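PDB 3OG2: beta-galactosidase from Trichoderma reesei, which probably hydrolyses terminal non-reducing beta-D-galactose residues from beta-D-galactosides, as a glycoprotein of glycoside hydrolase family 35. Local coordinates for residues 631-634 with 640-643; 535-540 with 611-616; 138-141 with 145-148. One frame throughout, in Å; residues are numbered along the deposited sequence.

Contact 1 of 3, residues 631-634 with 640-643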
loop_
_atom_site.group_PDB
_atom_site.type_symbol
_atom_site.label_atom_id
_atom_site.label_comp_id
_atom_site.label_asym_id
_atom_site.label_seq_id
_atom_site.Cartn_x
_atom_site.Cartn_y
_atom_site.Cartn_z
ATOM N N LEU A 631 5.564 25.333 -25.937
ATOM C CA LEU A 631 6.960 25.780 -25.952
ATOM C C LEU A 631 7.744 25.227 -27.114
ATOM O O LEU A 631 7.412 24.232 -27.731
ATOM C CB LEU A 631 7.663 25.436 -24.663
ATOM C CG LEU A 631 8.100 23.971 -24.476
ATOM C CD1 LEU A 631 8.940 23.936 -23.233
ATOM C CD2 LEU A 631 6.870 23.086 -24.439
ATOM N N GLY A 632 8.776 26.004 -27.400
ATOM C CA GLY A 632 9.665 25.590 -28.480
ATOM C C GLY A 632 10.590 24.493 -28.050
ATOM O O GLY A 632 10.641 24.024 -26.907
ATOM N N TYR A 633 11.374 24.077 -29.017
ATOM C CA TYR A 633 12.297 22.965 -28.775
ATOM C C TYR A 633 13.435 23.043 -29.794
ATOM O O TYR A 633 13.283 23.657 -30.848
ATOM C CB TYR A 633 11.547 21.613 -28.876
ATOM C CG TYR A 633 10.759 21.472 -30.158
ATOM C CD1 TYR A 633 11.349 21.040 -31.334
ATOM C CD2 TYR A 633 9.411 21.815 -30.186
ATOM C CE1 TYR A 633 10.620 20.932 -32.488
ATOM C CE2 TYR A 633 8.683 21.712 -31.375
ATOM C CZ TYR A 633 9.293 21.262 -32.520
ATOM O OH TYR A 633 8.575 21.171 -33.703
ATOM N N SER A 634 14.532 22.404 -29.499
ATOM C CA SER A 634 15.648 22.195 -30.390
ATOM C C SER A 634 15.429 20.834 -31.056
ATOM O O SER A 634 14.924 19.906 -30.413
ATOM C CB SER A 634 16.989 22.121 -29.658
ATOM O OG SER A 634 17.258 23.290 -28.886
ATOM N N ASP A 640 14.957 14.068 -32.620
ATOM C CA ASP A 640 14.410 14.149 -31.252
ATOM C C ASP A 640 14.223 15.624 -30.906
ATOM O O ASP A 640 14.912 16.498 -31.455
ATOM C CB ASP A 640 15.369 13.481 -30.277
ATOM C CG ASP A 640 15.601 12.030 -30.618
ATOM O OD1 ASP A 640 14.667 11.385 -31.139
ATOM O OD2 ASP A 640 16.658 11.452 -30.353
ATOM N N TRP A 641 13.314 15.895 -30.017
ATOM C CA TRP A 641 13.063 17.266 -29.596
ATOM C C TRP A 641 13.656 17.493 -28.215
ATOM O O TRP A 641 13.406 16.676 -27.311
ATOM C CB TRP A 641 11.585 17.542 -29.557
ATOM C CG TRP A 641 10.920 17.596 -30.892
ATOM C CD1 TRP A 641 11.474 17.429 -32.121
ATOM C CD2 TRP A 641 9.526 17.841 -31.079
ATOM N NE1 TRP A 641 10.484 17.561 -33.059
ATOM C CE2 TRP A 641 9.281 17.813 -32.480
ATOM C CE3 TRP A 641 8.459 18.067 -30.185
ATOM C CZ2 TRP A 641 7.996 18.023 -33.005
ATOM C CZ3 TRP A 641 7.191 18.276 -30.747
ATOM C CH2 TRP A 641 6.979 18.250 -32.109
ATOM N N ILE A 642 14.380 18.596 -28.015
ATOM C CA ILE A 642 14.903 18.897 -26.678
ATOM C C ILE A 642 14.268 20.220 -26.249
ATOM O O ILE A 642 14.474 21.266 -26.894
ATOM C CB ILE A 642 16.421 18.975 -26.627
ATOM C CG1 ILE A 642 17.025 17.652 -27.135
ATOM C CG2 ILE A 642 16.880 19.268 -25.205
ATOM C CD1 ILE A 642 17.950 17.957 -28.292
ATOM N N ALA A 643 13.511 20.129 -25.183
ATOM C CA ALA A 643 12.738 21.278 -24.687
ATOM C C ALA A 643 13.155 21.648 -23.270
ATOM O O ALA A 643 13.702 20.812 -22.522
ATOM C CB ALA A 643 11.257 20.960 -24.815
#

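Contact 2 of 3, residues 535-540 with 611-616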
loop_
_atom_site.group_PDB
_atom_site.type_symbol
_atom_site.label_atom_id
_atom_site.label_comp_id
_atom_site.label_asym_id
_atom_site.label_seq_id
_atom_site.Cartn_x
_atom_site.Cartn_y
_atom_site.Cartn_z
ATOM N N SER A 535 27.920 7.883 -17.475
ATOM C CA SER A 535 26.912 8.951 -17.533
ATOM C C SER A 535 26.843 9.594 -18.895
ATOM O O SER A 535 25.958 10.426 -19.133
ATOM C CB SER A 535 27.259 9.992 -16.468
ATOM O OG SER A 535 28.560 10.444 -16.773
ATOM N N ALA A 536 27.772 9.238 -19.790
ATOM C CA ALA A 536 27.737 9.767 -21.148
ATOM C C ALA A 536 27.009 8.824 -22.096
ATOM O O ALA A 536 27.488 7.722 -22.373
ATOM C CB ALA A 536 29.155 9.990 -21.647
ATOM N N ARG A 537 25.858 9.223 -22.616
ATOM C CA ARG A 537 25.108 8.351 -23.488
ATOM C C ARG A 537 25.856 8.082 -24.792
ATOM O O ARG A 537 26.531 8.964 -25.345
ATOM C CB ARG A 537 23.760 9.067 -23.799
ATOM C CG ARG A 537 22.895 8.252 -24.733
ATOM C CD ARG A 537 21.451 8.748 -24.809
ATOM N NE ARG A 537 21.443 9.984 -25.641
ATOM C CZ ARG A 537 20.333 10.718 -25.754
ATOM N NH1 ARG A 537 19.195 10.392 -25.116
ATOM N NH2 ARG A 537 20.318 11.804 -26.495
ATOM N N GLN A 538 25.765 6.867 -25.313
ATOM C CA GLN A 538 26.245 6.546 -26.632
ATOM C C GLN A 538 25.021 6.333 -27.549
ATOM O O GLN A 538 24.016 5.762 -27.100
ATOM C CB GLN A 538 27.072 5.251 -26.642
ATOM C CG GLN A 538 28.064 5.139 -25.501
ATOM C CD GLN A 538 29.164 6.177 -25.573
ATOM O OE1 GLN A 538 29.982 6.093 -26.529
ATOM N NE2 GLN A 538 29.250 7.089 -24.587
ATOM N N VAL A 539 25.112 6.762 -28.794
ATOM C CA VAL A 539 23.984 6.565 -29.701
ATOM C C VAL A 539 24.590 6.138 -31.030
ATOM O O VAL A 539 25.498 6.799 -31.535
ATOM C CB VAL A 539 23.128 7.831 -29.900
ATOM C CG1 VAL A 539 21.944 7.573 -30.860
ATOM C CG2 VAL A 539 22.595 8.371 -28.582
ATOM N N VAL A 540 24.065 5.070 -31.601
ATOM C CA VAL A 540 24.482 4.568 -32.897
ATOM C C VAL A 540 23.246 4.322 -33.766
ATOM O O VAL A 540 22.223 3.819 -33.287
ATOM C CB VAL A 540 25.301 3.253 -32.770
ATOM C CG1 VAL A 540 25.617 2.675 -34.162
ATOM C CG2 VAL A 540 26.563 3.506 -31.962
ATOM N N PRO A 611 15.911 19.367 -18.556
ATOM C CA PRO A 611 15.323 19.436 -19.879
ATOM C C PRO A 611 14.413 18.241 -20.073
ATOM O O PRO A 611 14.398 17.288 -19.284
ATOM C CB PRO A 611 16.506 19.314 -20.863
ATOM C CG PRO A 611 17.638 18.815 -20.035
ATOM C CD PRO A 611 17.323 18.919 -18.594
ATOM N N LEU A 612 13.646 18.259 -21.133
ATOM C CA LEU A 612 12.872 17.097 -21.574
ATOM C C LEU A 612 13.313 16.808 -23.002
ATOM O O LEU A 612 13.292 17.709 -23.831
ATOM C CB LEU A 612 11.365 17.344 -21.646
ATOM C CG LEU A 612 10.545 17.359 -20.393
ATOM C CD1 LEU A 612 9.080 17.502 -20.791
ATOM C CD2 LEU A 612 10.815 16.109 -19.541
ATOM N N GLU A 613 13.652 15.549 -23.256
ATOM C CA GLU A 613 13.989 15.107 -24.599
ATOM C C GLU A 613 12.908 14.122 -25.057
ATOM O O GLU A 613 12.607 13.174 -24.359
ATOM C CB GLU A 613 15.356 14.449 -24.636
ATOM C CG GLU A 613 15.738 13.873 -26.007
ATOM C CD GLU A 613 17.062 13.123 -25.882
ATOM O OE1 GLU A 613 17.289 12.339 -24.910
ATOM O OE2 GLU A 613 17.950 13.248 -26.770
ATOM N N ILE A 614 12.308 14.421 -26.181
ATOM C CA ILE A 614 11.194 13.630 -26.714
ATOM C C ILE A 614 11.669 12.827 -27.901
ATOM O O ILE A 614 12.196 13.426 -28.846
ATOM C CB ILE A 614 10.056 14.555 -27.174
ATOM C CG1 ILE A 614 9.854 15.703 -26.218
ATOM C CG2 ILE A 614 8.789 13.735 -27.371
ATOM C CD1 ILE A 614 9.224 15.430 -24.926
ATOM N N ILE A 615 11.520 11.529 -27.808
ATOM C CA ILE A 615 12.037 10.613 -28.840
ATOM C C ILE A 615 10.892 9.881 -29.479
ATOM O O ILE A 615 10.079 9.269 -28.748
ATOM C CB ILE A 615 13.053 9.652 -28.185
ATOM C CG1 ILE A 615 14.251 10.422 -27.591
ATOM C CG2 ILE A 615 13.514 8.563 -29.143
ATOM C CD1 ILE A 615 15.023 9.620 -26.543
ATOM N N GLY A 616 10.779 9.946 -30.792
ATOM C CA GLY A 616 9.684 9.272 -31.491
ATOM C C GLY A 616 8.520 10.188 -31.706
ATOM O O GLY A 616 7.414 9.944 -31.240
#

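Contact 3 of 3, residues 138-141 with 145-148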
loop_
_atom_site.group_PDB
_atom_site.type_symbol
_atom_site.label_atom_id
_atom_site.label_comp_id
_atom_site.label_asym_id
_atom_site.label_seq_id
_atom_site.Cartn_x
_atom_site.Cartn_y
_atom_site.Cartn_z
ATOM N N LYS A 138 -17.460 -20.536 14.124
ATOM C CA LYS A 138 -16.098 -20.215 13.737
ATOM C C LYS A 138 -16.036 -19.436 12.415
ATOM O O LYS A 138 -16.661 -19.792 11.394
ATOM C CB LYS A 138 -15.265 -21.495 13.584
ATOM C CG LYS A 138 -15.180 -22.310 14.865
ATOM C CD LYS A 138 -14.172 -21.718 15.830
ATOM C CE LYS A 138 -13.965 -22.621 17.038
ATOM N NZ LYS A 138 -14.080 -24.068 16.704
ATOM N N LEU A 139 -15.243 -18.369 12.448
ATOM C CA LEU A 139 -15.136 -17.509 11.279
ATOM C C LEU A 139 -14.367 -18.192 10.171
ATOM O O LEU A 139 -13.456 -19.013 10.444
ATOM C CB LEU A 139 -14.445 -16.177 11.660
ATOM C CG LEU A 139 -15.052 -15.490 12.887
ATOM C CD1 LEU A 139 -14.262 -14.250 13.270
ATOM C CD2 LEU A 139 -16.539 -15.181 12.745
ATOM N N ARG A 140 -14.702 -17.885 8.911
ATOM C CA ARG A 140 -14.033 -18.444 7.735
ATOM C C ARG A 140 -14.246 -19.956 7.693
ATOM O O ARG A 140 -13.392 -20.693 7.206
ATOM C CB ARG A 140 -12.526 -18.138 7.661
ATOM C CG ARG A 140 -12.286 -16.605 7.717
ATOM C CD ARG A 140 -10.810 -16.279 7.758
ATOM N NE ARG A 140 -10.204 -16.620 6.436
ATOM C CZ ARG A 140 -8.876 -16.762 6.278
ATOM N NH1 ARG A 140 -8.051 -16.617 7.327
ATOM N NH2 ARG A 140 -8.425 -17.067 5.080
ATOM N N THR A 141 -15.413 -20.392 8.151
ATOM C CA THR A 141 -15.861 -21.784 7.954
ATOM C C THR A 141 -17.282 -21.771 7.433
ATOM O O THR A 141 -17.889 -20.692 7.338
ATOM C CB THR A 141 -15.828 -22.588 9.252
ATOM O OG1 THR A 141 -16.909 -22.191 10.111
ATOM C CG2 THR A 141 -14.501 -22.441 9.990
ATOM N N ASP A 145 -24.000 -19.307 10.756
ATOM C CA ASP A 145 -24.148 -17.933 11.257
ATOM C C ASP A 145 -23.056 -17.021 10.698
ATOM O O ASP A 145 -23.331 -15.876 10.338
ATOM C CB ASP A 145 -24.170 -17.880 12.786
ATOM C CG ASP A 145 -23.074 -18.705 13.457
ATOM O OD1 ASP A 145 -22.289 -19.410 12.793
ATOM O OD2 ASP A 145 -22.951 -18.655 14.704
ATOM N N TYR A 146 -21.845 -17.529 10.506
ATOM C CA TYR A 146 -20.770 -16.796 9.833
ATOM C C TYR A 146 -21.145 -16.594 8.371
ATOM O O TYR A 146 -21.111 -15.470 7.833
ATOM C CB TYR A 146 -19.391 -17.512 9.961
ATOM C CG TYR A 146 -18.419 -16.805 8.999
ATOM C CD1 TYR A 146 -17.966 -15.513 9.312
ATOM C CD2 TYR A 146 -18.022 -17.393 7.797
ATOM C CE1 TYR A 146 -17.096 -14.855 8.452
ATOM C CE2 TYR A 146 -17.187 -16.736 6.936
ATOM C CZ TYR A 146 -16.726 -15.461 7.267
ATOM O OH TYR A 146 -15.901 -14.814 6.374
ATOM N N LEU A 147 -21.479 -17.681 7.654
ATOM C CA LEU A 147 -21.735 -17.563 6.209
ATOM C C LEU A 147 -22.815 -16.533 5.940
ATOM O O LEU A 147 -22.697 -15.636 5.101
ATOM C CB LEU A 147 -22.240 -18.891 5.592
ATOM C CG LEU A 147 -21.159 -19.976 5.485
ATOM C CD1 LEU A 147 -21.764 -21.153 4.754
ATOM C CD2 LEU A 147 -19.905 -19.485 4.759
ATOM N N HIS A 148 -23.921 -16.664 6.705
ATOM C CA HIS A 148 -25.031 -15.781 6.388
ATOM C C HIS A 148 -24.732 -14.365 6.866
ATOM O O HIS A 148 -25.243 -13.403 6.273
ATOM C CB HIS A 148 -26.313 -16.402 6.947
ATOM C CG HIS A 148 -26.620 -17.711 6.277
ATOM N ND1 HIS A 148 -26.427 -18.007 4.946
ATOM C CD2 HIS A 148 -27.159 -18.803 6.868
ATOM C CE1 HIS A 148 -26.823 -19.262 4.723
ATOM N NE2 HIS A 148 -27.252 -19.728 5.861
#

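Contact 1 of 3, residues 631-634 with 640-643
The phenol ring of Y633 lies flat over the indole of W641, the two planes only 12° apart and the ring centroid of Y633 3.8 Å from that of the six-membered ring of W641. On one side of the phenol, Y633 CE1 comes within 3.4 Å of W641 CE2, and the hydroxyl oxygen lies over the six-membered side of the indole, Y633 OH 3.3 Å from W641 CZ2. CG of Y633 stands between its own backbone N and carbonyl carbon (chi1 52°), a placement that lays the ring over the neighbouring strand; the hydroxyl is then tied to S622 O. The stack rides on a beta hairpin, strands 629-635 and 641-643, in which S634 and I642 form an antiparallel hydrogen-bonded pair. S634 N gives to I642 O and I642 N to S634 O, each at 2.8 Å. Beside the stack, A643 CB packs against Y633 CB and lies 4.1 Å from L631 CD1. The far edge of strand 641-643 pairs with strand 612-615, through W641 with I614 and A643 with L612, while L624 of strand 623-626 touches L631, W641 and A643.

Contact 2 of 3, residues 535-540 with 611-616
Both R537 and E613 send CG anti to the backbone N, with chi1 at 179° and 176°, and so reach toward each other although the main chains stay far apart, R537 CA and E613 CA being 13.1 Å from each other. E613 continues as an extended chain, whereas R537 bends at chi3, and the bend presents the end of the guanidinium, NH1 and NH2, to the carboxylate. The two groups meet end-on with their planes 21° apart, one nitrogen to each oxygen. R537 NH2 donates to E613 OE2 at 2.8 Å in a nearly straight bond on the syn lone pair, within the guanidinium plane. The companion bond, from R537 NH1 to E613 OE1 at 2.7 Å, is more bent and leaves the carboxylate plane slightly, though still on its syn side. CD1 of I615 lies obliquely to the guanidinium, 4.5 Å from R537 NH1, a loose apolar neighbour. R537 comes from the residue just before strand 538-542, in the range of beta-galactosidase domain 2, and E613 from strand 612-615 of domain 3; the pair thus ties the residue leading into a strand of one sheet to a strand of another. Each side has further partners: R537 NE forms a salt bridge with E513 and NH1 bonds to Y558, while E613 OE1 also accepts from N585. With carboxylates at both its end and its NE, the arginine probably stays charged, and the two-pronged grip limits rotation of the E613 carboxylate, whose own charge is probably stabilised in this largely buried setting.

Contact 3 of 3, residues 138-141 with 145-148
Y146 turns one face of its ring to the backbone of the 138-141 turn. R140 N lies over the centre of that face, 3.3 Å above the ring plane, while L139 CA stands nearer the rim in a CH-pi contact, 4.2 Å from the centroid of the Y146 ring. The side chain of L139 crosses that of Y146 at about a right angle and touches it through one methyl, L139 CD2 lying 3.7 Å from Y146 CD1. At the ring's edge is T141 O, 3.3 Å from Y146 CD2; the same oxygen meets the CD2 methyl of L147, at 3.5 Å. With CG anti to the backbone N (chi1 169°), Y146 projects its ring from the helix toward the turn. This is a type II beta turn, K138 to T141, leading into helix 144-163 of the TIM-barrel domain, and T141 OG1 closes it with a bond to K138 O of 2.7 Å. The same hydroxyl is also bonded to A143 N, and D145 OD2 reaches back to G137 N. Farther out, Y195 of helix 193-205 touches Y146, L147 and R140. R140 forms a salt bridge with E178, and its side chain comes about 5 Å from those of N179 and E180, which bind beta-D-galactose in a complex of this enzyme, though none is bound here.

Contacts 1 and 2 meet in one sheet: strand 641-643 of the hairpin is the neighbour of strand 612-615, which carries the acid of the ion pair. Their centres are 13 Å apart and backbone hydrogen bonds join their strands. Contact 1 is partly buried and combines main-chain pairing with an aromatic stack, whereas contact 2 is buried and relies on two charged side chains to link a loop residue beside one sheet to a strand of another. Contact 3 lies about 63 Å from contact 1 and 59 Å from contact 2, centre to centre, across the chain's middle. Also buried, it joins a turn to a helix through an aromatic face against backbone, and among the three it alone adjoins the galactose site.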